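Extracellular solute-binding protein, family 1 (Bifidobacterium longum subsp. infantis, PDB 6FTH) probably captures human milk oligosaccharides outside the cell and hands them to an ABC transporter for import, as an extracellular solute-binding protein. Local coordinates at residues D109-K112 with V116-F119; A338-L343 with A406-G411; Y361-S366 with G382-T387; Q369-G372 with L377-D380. All coordinates share one frame; numbering follows the deposited sequence.

Interaction 1. Residues D109-K112 with V116-F119; sequences DLDK and VKQF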
loop_
_atom_site.group_PDB
_atom_site.type_symbol
_atom_site.label_atom_id
_atom_site.label_comp_id
_atom_site.label_asym_id
_atom_site.label_seq_id
_atom_site.Cartn_x
_atom_site.Cartn_y
_atom_site.Cartn_z
ATOM N N ASP A 109 -10.246 17.704 -20.103
ATOM C CA ASP A 109 -9.223 18.742 -20.091
ATOM C C ASP A 109 -7.844 18.213 -20.470
ATOM O O ASP A 109 -6.848 18.926 -20.300
ATOM C CB ASP A 109 -9.140 19.382 -18.700
ATOM C CG ASP A 109 -10.396 20.132 -18.318
ATOM O OD1 ASP A 109 -11.075 20.641 -19.235
ATOM O OD2 ASP A 109 -10.703 20.227 -17.107
ATOM N N LEU A 110 -7.751 16.986 -20.986
ATOM C CA LEU A 110 -6.436 16.385 -21.161
ATOM C C LEU A 110 -5.585 17.099 -22.205
ATOM O O LEU A 110 -4.357 17.018 -22.142
ATOM C CB LEU A 110 -6.568 14.892 -21.459
ATOM C CG LEU A 110 -6.822 14.031 -20.214
ATOM C CD1 LEU A 110 -7.280 12.638 -20.625
ATOM C CD2 LEU A 110 -5.568 13.943 -19.363
ATOM N N ASP A 111 -6.190 17.814 -23.154
ATOM C CA ASP A 111 -5.358 18.488 -24.145
ATOM C C ASP A 111 -4.597 19.656 -23.542
ATOM O O ASP A 111 -3.578 20.073 -24.102
ATOM C CB ASP A 111 -6.198 18.935 -25.343
ATOM C CG ASP A 111 -6.646 17.770 -26.209
ATOM O OD1 ASP A 111 -5.991 16.692 -26.191
ATOM O OD2 ASP A 111 -7.662 17.938 -26.918
ATOM N N LYS A 112 -5.055 20.188 -22.414
ATOM C CA LYS A 112 -4.296 21.195 -21.679
ATOM C C LYS A 112 -3.281 20.580 -20.729
ATOM O O LYS A 112 -2.562 21.323 -20.046
ATOM C CB LYS A 112 -5.239 22.134 -20.907
ATOM C CG LYS A 112 -6.214 22.880 -21.817
ATOM C CD LYS A 112 -6.979 23.955 -21.085
ATOM C CE LYS A 112 -8.207 24.368 -21.878
ATOM N NZ LYS A 112 -7.927 24.395 -23.338
ATOM N N VAL A 116 0.377 14.861 -18.640
ATOM C CA VAL A 116 -0.528 13.871 -18.064
ATOM C C VAL A 116 -0.967 12.887 -19.133
ATOM O O VAL A 116 -1.071 11.686 -18.883
ATOM C CB VAL A 116 -1.746 14.561 -17.426
ATOM C CG1 VAL A 116 -2.749 13.524 -16.892
ATOM C CG2 VAL A 116 -1.335 15.519 -16.305
ATOM N N LYS A 117 -1.241 13.373 -20.344
ATOM C CA LYS A 117 -1.537 12.450 -21.436
ATOM C C LYS A 117 -0.383 11.480 -21.659
ATOM O O LYS A 117 -0.594 10.294 -21.937
ATOM C CB LYS A 117 -1.818 13.218 -22.731
ATOM C CG LYS A 117 -3.191 13.826 -22.807
ATOM C CD LYS A 117 -3.581 14.135 -24.248
ATOM C CE LYS A 117 -2.721 15.207 -24.854
ATOM N NZ LYS A 117 -3.294 15.580 -26.200
ATOM N N GLN A 118 0.852 11.971 -21.574
ATOM C CA GLN A 118 2.004 11.102 -21.767
ATOM C C GLN A 118 2.100 10.076 -20.643
ATOM O O GLN A 118 2.381 8.893 -20.884
ATOM C CB GLN A 118 3.275 11.948 -21.851
ATOM C CG GLN A 118 4.487 11.170 -22.210
ATOM C CD GLN A 118 4.459 10.718 -23.644
ATOM O OE1 GLN A 118 3.811 11.348 -24.485
ATOM N NE2 GLN A 118 5.142 9.628 -23.933
ATOM N N PHE A 119 1.854 10.518 -19.406
ATOM C CA PHE A 119 1.764 9.590 -18.280
ATOM C C PHE A 119 0.795 8.456 -18.611
ATOM O O PHE A 119 1.141 7.275 -18.499
ATOM C CB PHE A 119 1.327 10.409 -17.050
ATOM C CG PHE A 119 1.104 9.626 -15.756
ATOM C CD1 PHE A 119 1.610 8.361 -15.529
ATOM C CD2 PHE A 119 0.339 10.218 -14.756
ATOM C CE1 PHE A 119 1.371 7.700 -14.330
ATOM C CE2 PHE A 119 0.117 9.571 -13.549
ATOM C CZ PHE A 119 0.629 8.312 -13.344
#
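Leu110 and Lys117 both carry CG opposite their own carbonyl carbon, with chi1 of -80° and -78°, and this sets the two side chains against each other across the short turn that leads from the 3-10 segment 110-112 into helix 114-122. The lysine then bends at chi3, which keeps its methylene chain close to the backbone of the 3-10 segment and carries the amino group round to Asp111. Along the way CG of Lys117 lies 3.8 Å from CB of Leu110 and 3.5 Å from the carbonyl O of Leu110, and CE passes that same oxygen at 3.6 Å. At the end of the chain NZ of Lys117 donates to OD1 of Asp111 at 2.9 Å, a hydrogen-bonded salt bridge. The amino group approaches from the anti side of the oxygen and 24° out of the carboxylate plane, so the second oxygen, OD2, is turned away from it. Both charged residues are exposed, and solvent is likely to weaken the electrostatic gain of this pair. The apolar half of the contact is smaller and lies deeper: CD2 of Leu110 meets CG1 of the buried Val116 at 3.8 Å, the two side chains crossing at about a right angle. The contact is thus a local one that ties the turn to the first part of the helix it precedes. Leu110 also rests on Gln127 of helix 124-130, whereas Val116 faces inward to Leu140 of strand 140-143 and to Tyr361, just ahead of helix 363-371.

Interaction 2. Residues A338-L343 with A406-G411; sequences ADRFSL and ADRFSG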
loop_
_atom_site.group_PDB
_atom_site.type_symbol
_atom_site.label_atom_id
_atom_site.label_comp_id
_atom_site.label_asym_id
_atom_site.label_seq_id
_atom_site.Cartn_x
_atom_site.Cartn_y
_atom_site.Cartn_z
ATOM N N ALA A 338 -4.099 7.253 -5.993
ATOM C CA ALA A 338 -5.260 7.691 -6.761
ATOM C C ALA A 338 -5.818 9.056 -6.374
ATOM O O ALA A 338 -6.841 9.457 -6.931
ATOM C CB ALA A 338 -6.375 6.664 -6.614
ATOM N N ASP A 339 -5.175 9.784 -5.462
ATOM C CA ASP A 339 -5.758 10.971 -4.850
ATOM C C ASP A 339 -4.896 12.215 -5.040
ATOM O O ASP A 339 -4.798 13.049 -4.145
ATOM C CB ASP A 339 -5.973 10.739 -3.355
ATOM C CG ASP A 339 -4.676 10.614 -2.582
ATOM O OD1 ASP A 339 -3.679 10.076 -3.110
ATOM O OD2 ASP A 339 -4.634 11.046 -1.419
ATOM N N ARG A 340 -4.282 12.397 -6.197
ATOM C CA ARG A 340 -3.146 13.310 -6.262
ATOM C C ARG A 340 -3.386 14.646 -6.969
ATOM O O ARG A 340 -2.496 15.503 -6.953
ATOM C CB ARG A 340 -1.922 12.555 -6.780
ATOM C CG ARG A 340 -1.557 11.393 -5.861
ATOM C CD ARG A 340 -1.053 11.914 -4.517
ATOM N NE ARG A 340 -0.956 10.916 -3.457
ATOM C CZ ARG A 340 0.147 10.239 -3.161
ATOM N NH1 ARG A 340 1.266 10.368 -3.886
ATOM N NH2 ARG A 340 0.129 9.388 -2.132
ATOM N N PHE A 341 -4.550 14.875 -7.559
ATOM C CA PHE A 341 -4.873 16.204 -8.077
ATOM C C PHE A 341 -6.354 16.295 -8.381
ATOM O O PHE A 341 -6.869 15.510 -9.188
ATOM C CB PHE A 341 -4.093 16.483 -9.373
ATOM C CG PHE A 341 -4.264 17.890 -9.909
ATOM C CD1 PHE A 341 -5.405 18.255 -10.618
ATOM C CD2 PHE A 341 -3.274 18.844 -9.715
ATOM C CE1 PHE A 341 -5.561 19.548 -11.111
ATOM C CE2 PHE A 341 -3.430 20.144 -10.198
ATOM C CZ PHE A 341 -4.584 20.493 -10.880
ATOM N N SER A 342 -7.053 17.250 -7.775
ATOM C CA SER A 342 -8.437 17.513 -8.137
ATOM C C SER A 342 -8.645 19.017 -8.238
ATOM O O SER A 342 -8.046 19.778 -7.474
ATOM C CB SER A 342 -9.428 16.926 -7.117
ATOM O OG SER A 342 -9.429 15.500 -7.117
ATOM N N LEU A 343 -9.460 19.423 -9.203
ATOM C CA LEU A 343 -9.721 20.824 -9.526
ATOM C C LEU A 343 -11.166 21.142 -9.175
ATOM O O LEU A 343 -12.075 20.424 -9.589
ATOM C CB LEU A 343 -9.520 21.057 -11.026
ATOM C CG LEU A 343 -9.799 22.434 -11.636
ATOM C CD1 LEU A 343 -8.981 23.526 -10.970
ATOM C CD2 LEU A 343 -9.523 22.405 -13.132
ATOM N N ALA A 406 7.920 13.860 -1.542
ATOM C CA ALA A 406 8.315 12.433 -1.459
ATOM C C ALA A 406 7.203 11.563 -2.058
ATOM O O ALA A 406 6.613 11.950 -3.084
ATOM C CB ALA A 406 8.752 12.078 -0.061
ATOM N N ASP A 407 6.910 10.418 -1.436
ATOM C CA ASP A 407 5.956 9.482 -2.008
ATOM C C ASP A 407 4.533 10.026 -2.031
ATOM O O ASP A 407 3.688 9.452 -2.718
ATOM C CB ASP A 407 6.017 8.155 -1.253
ATOM C CG ASP A 407 5.666 8.308 0.201
ATOM O OD1 ASP A 407 6.400 9.019 0.914
ATOM O OD2 ASP A 407 4.614 7.783 0.597
ATOM N N ARG A 408 4.252 11.118 -1.330
ATOM C CA ARG A 408 2.941 11.742 -1.372
ATOM C C ARG A 408 2.757 12.694 -2.570
ATOM O O ARG A 408 1.720 13.340 -2.678
ATOM C CB ARG A 408 2.696 12.509 -0.066
ATOM C CG ARG A 408 2.017 11.722 1.032
ATOM C CD ARG A 408 2.797 10.502 1.507
ATOM N NE ARG A 408 2.350 10.136 2.862
ATOM C CZ ARG A 408 2.917 9.210 3.635
ATOM N NH1 ARG A 408 3.941 8.492 3.202
ATOM N NH2 ARG A 408 2.449 9.005 4.865
ATOM N N PHE A 409 3.729 12.768 -3.480
ATOM C CA PHE A 409 3.746 13.763 -4.542
ATOM C C PHE A 409 2.648 13.571 -5.588
ATOM O O PHE A 409 1.960 12.542 -5.671
ATOM C CB PHE A 409 5.116 13.821 -5.235
ATOM C CG PHE A 409 5.370 12.730 -6.291
ATOM C CD1 PHE A 409 4.988 11.407 -6.094
ATOM C CD2 PHE A 409 6.046 13.048 -7.442
ATOM C CE1 PHE A 409 5.262 10.437 -7.068
ATOM C CE2 PHE A 409 6.314 12.091 -8.411
ATOM C CZ PHE A 409 5.937 10.799 -8.217
ATOM N N SER A 410 2.513 14.609 -6.409
ATOM C CA SER A 410 1.514 14.712 -7.473
ATOM C C SER A 410 2.289 14.789 -8.789
ATOM O O SER A 410 2.553 15.880 -9.308
ATOM C CB SER A 410 0.658 15.939 -7.289
ATOM O OG SER A 410 0.039 15.893 -6.026
ATOM N N GLY A 411 2.615 13.633 -9.347
ATOM C CA GLY A 411 3.437 13.586 -10.543
ATOM C C GLY A 411 3.687 12.149 -10.935
ATOM O O GLY A 411 3.037 11.236 -10.426
HETATM O O HOH W 1 2.008 7.739 -0.723
#
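NH1 of Arg340 is gripped by two backbone carbonyls, donating to O of Asp407 at 2.8 Å and to O of Phe409 at 2.9 Å. The Phe409 oxygen receives it on a lone pair in the carbonyl plane, while the approach to Asp407 is tilted 18° from its carbonyl plane. Between them the peptide carbonyl of Arg408 lies over one face of the guanidinium without a hydrogen bond. NH2 of Arg340 donates to a water that donates to O and OD2 of Asp407, and NE pairs with OD1 of Asp339 at 2.9 Å in a salt bridge. In return OG of Ser410 donates to the carbonyl O of Arg340 at 2.7 Å. Arg340 and Phe341 both face Leu140, a classic beta bulge in strand 339-343, which the contact ties to the loop between helix 390-398 and strand 418-420. A leucine in place of Arg340 would probably leave the carbonyls of Asp407 and Phe409 without their shared donor and Asp339 without its charged mate. OD2 of Asp339 is also hydrogen-bonded to ND1 of His89. One buried cation satisfies loop carbonyls, and the negative charge of Asp339 is likely to offset the cost of burying the guanidinium.

Interaction 3. Residues Y361-S366 with G382-T387; sequences YSEKYS and GNRHYT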
loop_
_atom_site.group_PDB
_atom_site.type_symbol
_atom_site.label_atom_id
_atom_site.label_comp_id
_atom_site.label_asym_id
_atom_site.label_seq_id
_atom_site.Cartn_x
_atom_site.Cartn_y
_atom_site.Cartn_z
ATOM N N TYR A 361 3.352 17.364 -13.524
ATOM C CA TYR A 361 3.554 16.075 -14.177
ATOM C C TYR A 361 4.665 16.098 -15.221
ATOM O O TYR A 361 4.922 15.075 -15.875
ATOM C CB TYR A 361 2.211 15.565 -14.737
ATOM C CG TYR A 361 1.341 15.023 -13.606
ATOM C CD1 TYR A 361 0.688 15.876 -12.723
ATOM C CD2 TYR A 361 1.243 13.661 -13.373
ATOM C CE1 TYR A 361 -0.049 15.391 -11.653
ATOM C CE2 TYR A 361 0.493 13.164 -12.304
ATOM C CZ TYR A 361 -0.145 14.029 -11.458
ATOM O OH TYR A 361 -0.874 13.562 -10.384
ATOM N N SER A 362 5.361 17.225 -15.366
ATOM C CA SER A 362 6.562 17.216 -16.178
ATOM C C SER A 362 7.682 16.534 -15.409
ATOM O O SER A 362 7.671 16.473 -14.180
ATOM C CB SER A 362 6.995 18.652 -16.516
ATOM O OG SER A 362 7.541 19.315 -15.393
ATOM N N GLU A 363 8.697 16.069 -16.142
ATOM C CA GLU A 363 9.824 15.416 -15.488
ATOM C C GLU A 363 10.517 16.360 -14.511
ATOM O O GLU A 363 10.840 15.965 -13.381
ATOM C CB GLU A 363 10.788 14.880 -16.547
ATOM C CG GLU A 363 11.981 14.115 -16.002
ATOM C CD GLU A 363 12.860 13.546 -17.099
ATOM O OE1 GLU A 363 12.265 13.136 -18.124
ATOM O OE2 GLU A 363 14.108 13.506 -16.937
ATOM N N LYS A 364 10.701 17.624 -14.925
ATOM C CA LYS A 364 11.310 18.657 -14.087
ATOM C C LYS A 364 10.694 18.710 -12.690
ATOM O O LYS A 364 11.415 18.691 -11.680
ATOM C CB LYS A 364 11.142 20.007 -14.793
ATOM C CG LYS A 364 11.703 21.212 -14.067
ATOM C CD LYS A 364 11.441 22.540 -14.827
ATOM C CE LYS A 364 12.178 22.634 -16.152
ATOM N NZ LYS A 364 11.992 23.982 -16.787
ATOM N N TYR A 365 9.364 18.756 -12.606
ATOM C CA TYR A 365 8.725 18.932 -11.295
ATOM C C TYR A 365 8.348 17.614 -10.629
ATOM O O TYR A 365 8.297 17.545 -9.404
ATOM C CB TYR A 365 7.564 19.928 -11.360
ATOM C CG TYR A 365 8.101 21.316 -11.623
ATOM C CD1 TYR A 365 8.825 21.957 -10.656
ATOM C CD2 TYR A 365 7.953 21.919 -12.850
ATOM C CE1 TYR A 365 9.400 23.210 -10.881
ATOM C CE2 TYR A 365 8.508 23.177 -13.105
ATOM C CZ TYR A 365 9.231 23.806 -12.107
ATOM O OH TYR A 365 9.804 25.038 -12.342
ATOM N N SER A 366 8.126 16.556 -11.395
ATOM C CA SER A 366 7.867 15.266 -10.765
ATOM C C SER A 366 9.099 14.773 -10.022
ATOM O O SER A 366 9.004 14.327 -8.873
ATOM C CB SER A 366 7.413 14.245 -11.817
ATOM O OG SER A 366 6.100 14.499 -12.292
ATOM N N GLY A 382 21.763 14.932 -16.551
ATOM C CA GLY A 382 21.476 14.830 -17.963
ATOM C C GLY A 382 21.065 13.421 -18.348
ATOM O O GLY A 382 21.212 12.448 -17.595
ATOM N N ASN A 383 20.519 13.318 -19.559
ATOM C CA ASN A 383 20.097 12.039 -20.139
ATOM C C ASN A 383 19.105 11.283 -19.250
ATOM O O ASN A 383 19.067 10.049 -19.221
ATOM C CB ASN A 383 21.295 11.196 -20.557
ATOM C CG ASN A 383 21.921 11.715 -21.861
ATOM O OD1 ASN A 383 21.634 12.835 -22.302
ATOM N ND2 ASN A 383 22.760 10.914 -22.469
ATOM N N ARG A 384 18.241 12.050 -18.587
ATOM C CA ARG A 384 17.164 11.508 -17.745
ATOM C C ARG A 384 17.702 10.703 -16.567
ATOM O O ARG A 384 16.999 9.849 -16.023
ATOM C CB ARG A 384 16.152 10.680 -18.553
ATOM C CG ARG A 384 15.706 11.373 -19.830
ATOM C CD ARG A 384 14.533 10.675 -20.494
ATOM N NE ARG A 384 13.281 11.023 -19.828
ATOM C CZ ARG A 384 12.127 10.418 -20.054
ATOM N NH1 ARG A 384 12.062 9.419 -20.925
ATOM N NH2 ARG A 384 11.035 10.803 -19.407
ATOM N N HIS A 385 18.929 10.991 -16.145
ATOM C CA HIS A 385 19.558 10.346 -14.997
ATOM C C HIS A 385 19.697 11.358 -13.865
ATOM O O HIS A 385 20.044 12.529 -14.091
ATOM C CB HIS A 385 20.941 9.785 -15.361
ATOM C CG HIS A 385 21.542 8.938 -14.283
ATOM N ND1 HIS A 385 22.129 9.477 -13.157
ATOM C CD2 HIS A 385 21.607 7.595 -14.131
ATOM C CE1 HIS A 385 22.540 8.500 -12.368
ATOM N NE2 HIS A 385 22.235 7.346 -12.935
ATOM N N TYR A 386 19.396 10.906 -12.648
ATOM C CA TYR A 386 19.424 11.749 -11.460
ATOM C C TYR A 386 20.151 10.995 -10.365
ATOM O O TYR A 386 20.009 9.778 -10.252
ATOM C CB TYR A 386 18.005 12.107 -11.008
ATOM C CG TYR A 386 17.262 12.842 -12.082
ATOM C CD1 TYR A 386 17.357 14.222 -12.208
ATOM C CD2 TYR A 386 16.531 12.142 -13.031
ATOM C CE1 TYR A 386 16.713 14.888 -13.213
ATOM C CE2 TYR A 386 15.860 12.803 -14.048
ATOM C CZ TYR A 386 15.964 14.186 -14.139
ATOM O OH TYR A 386 15.332 14.889 -15.137
ATOM N N THR A 387 20.913 11.721 -9.545
ATOM C CA THR A 387 21.649 11.135 -8.428
ATOM C C THR A 387 21.269 11.819 -7.124
ATOM O O THR A 387 21.338 13.047 -7.008
ATOM C CB THR A 387 23.159 11.240 -8.641
ATOM O OG1 THR A 387 23.507 10.566 -9.859
ATOM C CG2 THR A 387 23.904 10.618 -7.471
#
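The carboxylate of Glu363 lies between Arg384 and Tyr386 and gives one oxygen to each. Its plane is turned only 29° from the guanidinium of Arg384 but stands 78° from the ring of Tyr386, nearly perpendicular. The arginine comes side-on, with NE and NH2 both donating to OE1 of Glu363 at 2.9 Å. That oxygen lies in the guanidinium plane, yet the two nitrogens reach it from the same face of the carboxylate, NE on the syn side and NH2 from above the plane. OE2 instead receives the hydroxyl of Tyr386, OH to OE2 being 2.6 Å, on its anti lone pair and at the edge of the phenol ring. Glu363 can span the gap because its chain runs extended beyond CG, with CG itself opposite the backbone N (chi1 -177°); Arg384 bends at chi3 to bring its NE edge round. Around the site, Val417 packs against all three side chains, and Pro414 touches Arg384. The contact joins the first turn of helix 363-371, where Ser362 is the N-cap, to the type I' turn from Gly382 to His385 and the strand that follows it. With a glutamine here the salt bridge is gone, and the guanidinium of Arg384 would probably be left without its charge partner and freer to turn. With three donors sharing its two oxygens, the carboxylate is held in its rotation, and the arginine together with the tyrosine hydroxyl probably stabilises its negative charge.

Interaction 4. Residues Q369-G372 with L377-D380; sequences QFLG and LVTD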
loop_
_atom_site.group_PDB
_atom_site.type_symbol
_atom_site.label_atom_id
_atom_site.label_comp_id
_atom_site.label_asym_id
_atom_site.label_seq_id
_atom_site.Cartn_x
_atom_site.Cartn_y
_atom_site.Cartn_z
ATOM N N GLN A 369 9.597 17.118 -6.908
ATOM C CA GLN A 369 8.682 16.812 -5.808
ATOM C C GLN A 369 9.110 15.553 -5.081
ATOM O O GLN A 369 9.029 15.460 -3.855
ATOM C CB GLN A 369 7.264 16.598 -6.310
ATOM C CG GLN A 369 6.530 17.764 -6.845
ATOM C CD GLN A 369 5.212 17.302 -7.391
ATOM O OE1 GLN A 369 4.300 16.970 -6.624
ATOM N NE2 GLN A 369 5.125 17.158 -8.709
ATOM N N PHE A 370 9.491 14.533 -5.832
ATOM C CA PHE A 370 9.724 13.220 -5.252
ATOM C C PHE A 370 11.030 13.202 -4.457
ATOM O O PHE A 370 11.092 12.608 -3.381
ATOM C CB PHE A 370 9.705 12.174 -6.384
ATOM C CG PHE A 370 9.842 10.745 -5.928
ATOM C CD1 PHE A 370 8.932 10.172 -5.050
ATOM C CD2 PHE A 370 10.862 9.952 -6.425
ATOM C CE1 PHE A 370 9.077 8.855 -4.630
ATOM C CE2 PHE A 370 11.005 8.628 -6.025
ATOM C CZ PHE A 370 10.117 8.086 -5.128
ATOM N N LEU A 371 12.074 13.860 -4.983
ATOM C CA LEU A 371 13.424 13.813 -4.424
ATOM C C LEU A 371 13.921 15.149 -3.888
ATOM O O LEU A 371 15.055 15.213 -3.395
ATOM C CB LEU A 371 14.406 13.326 -5.505
ATOM C CG LEU A 371 14.070 11.954 -6.102
ATOM C CD1 LEU A 371 15.012 11.601 -7.253
ATOM C CD2 LEU A 371 14.098 10.885 -5.039
ATOM N N GLY A 372 13.135 16.205 -3.994
ATOM C CA GLY A 372 13.543 17.537 -3.582
ATOM C C GLY A 372 14.177 18.330 -4.717
ATOM O O GLY A 372 14.457 17.826 -5.805
ATOM N N LEU A 377 19.183 17.881 -2.678
ATOM C CA LEU A 377 19.453 16.464 -2.482
ATOM C C LEU A 377 19.718 15.715 -3.772
ATOM O O LEU A 377 20.200 14.584 -3.715
ATOM C CB LEU A 377 18.255 15.757 -1.827
ATOM C CG LEU A 377 17.723 16.338 -0.532
ATOM C CD1 LEU A 377 16.588 15.448 -0.022
ATOM C CD2 LEU A 377 18.847 16.418 0.484
ATOM N N VAL A 378 19.377 16.279 -4.924
ATOM C CA VAL A 378 19.395 15.517 -6.166
ATOM C C VAL A 378 20.098 16.332 -7.236
ATOM O O VAL A 378 19.908 17.551 -7.340
ATOM C CB VAL A 378 17.965 15.103 -6.599
ATOM C CG1 VAL A 378 17.100 16.305 -6.795
ATOM C CG2 VAL A 378 18.001 14.249 -7.879
ATOM N N THR A 379 20.933 15.657 -8.017
ATOM C CA THR A 379 21.656 16.252 -9.130
ATOM C C THR A 379 21.034 15.782 -10.437
ATOM O O THR A 379 20.789 14.584 -10.618
ATOM C CB THR A 379 23.125 15.831 -9.065
ATOM O OG1 THR A 379 23.724 16.397 -7.887
ATOM C CG2 THR A 379 23.886 16.337 -10.277
ATOM N N ASP A 380 20.759 16.727 -11.332
ATOM C CA ASP A 380 20.340 16.422 -12.695
ATOM C C ASP A 380 21.593 16.154 -13.518
ATOM O O ASP A 380 22.350 17.079 -13.824
ATOM C CB ASP A 380 19.546 17.598 -13.259
ATOM C CG ASP A 380 19.058 17.355 -14.683
ATOM O OD1 ASP A 380 19.398 16.318 -15.280
ATOM O OD2 ASP A 380 18.318 18.203 -15.201
#
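Leu371, the last residue of helix 363-371, meets Val378 across a helix-loop-strand connection that leads into the beta hairpin of strands 378-382 and 385-388, the first of them an edge strand of a small three-stranded mixed sheet. CB of Leu371 comes first, 4.1 Å from CB of Val378. The chain then runs on with CG opposite the carbonyl carbon (chi1 -58°) and chi2 extended, a course that carries CD1 to CG2 of Val378 at 4.0 Å. The two side chains cross at about a right angle, a purely apolar meeting with no hydrogen bond between the segments. Beyond it, Leu371 reaches Val388 of the neighbouring strand 385-388, and Val378 touches Tyr386 of the same strand, so the helix end is laid against the sheet.

The backbone after Leu371 takes part as well. Gly372 leaves the helix with a positive phi of 91°, and at its backbone angles any CB would collide with the carbonyl O of Leu371, so only glycine fits comfortably. A CB there would also point at Leu377, whose own side chain lies along the end of the helix: CB of Leu377 is 3.6 Å from the carbonyl O of Leu371 and CD1 is 3.7 Å from the same oxygen. Leu377 also packs on Lys392 and Tyr393 of helix 390-398. The closest approach between the segments belongs to the glycine, whose carbonyl O sits 3.2 Å from CG1 of Val378.

How the interactions relate
Along the chain interaction 1 comes first, while interaction 4 is nested within interaction 3 and both lie inside the long loop closed by interaction 2. Interactions 3 and 4, with centres about 9 Å apart, bind opposite ends of helix 363-371 to the hairpin strands 378-382 and 385-388. Interaction 2 lies about 17 Å from each, between centres; its loop joins the helix through Gln369, whose NE2 bonds to O of Ser410. Interaction 1, with its centre about 18 Å from that of interaction 3, connects through Val116 and Phe119 packing on Tyr361. Interaction 2 ties its loop to the four-stranded sheet, so helix 363-371 connects that sheet to the three-stranded one.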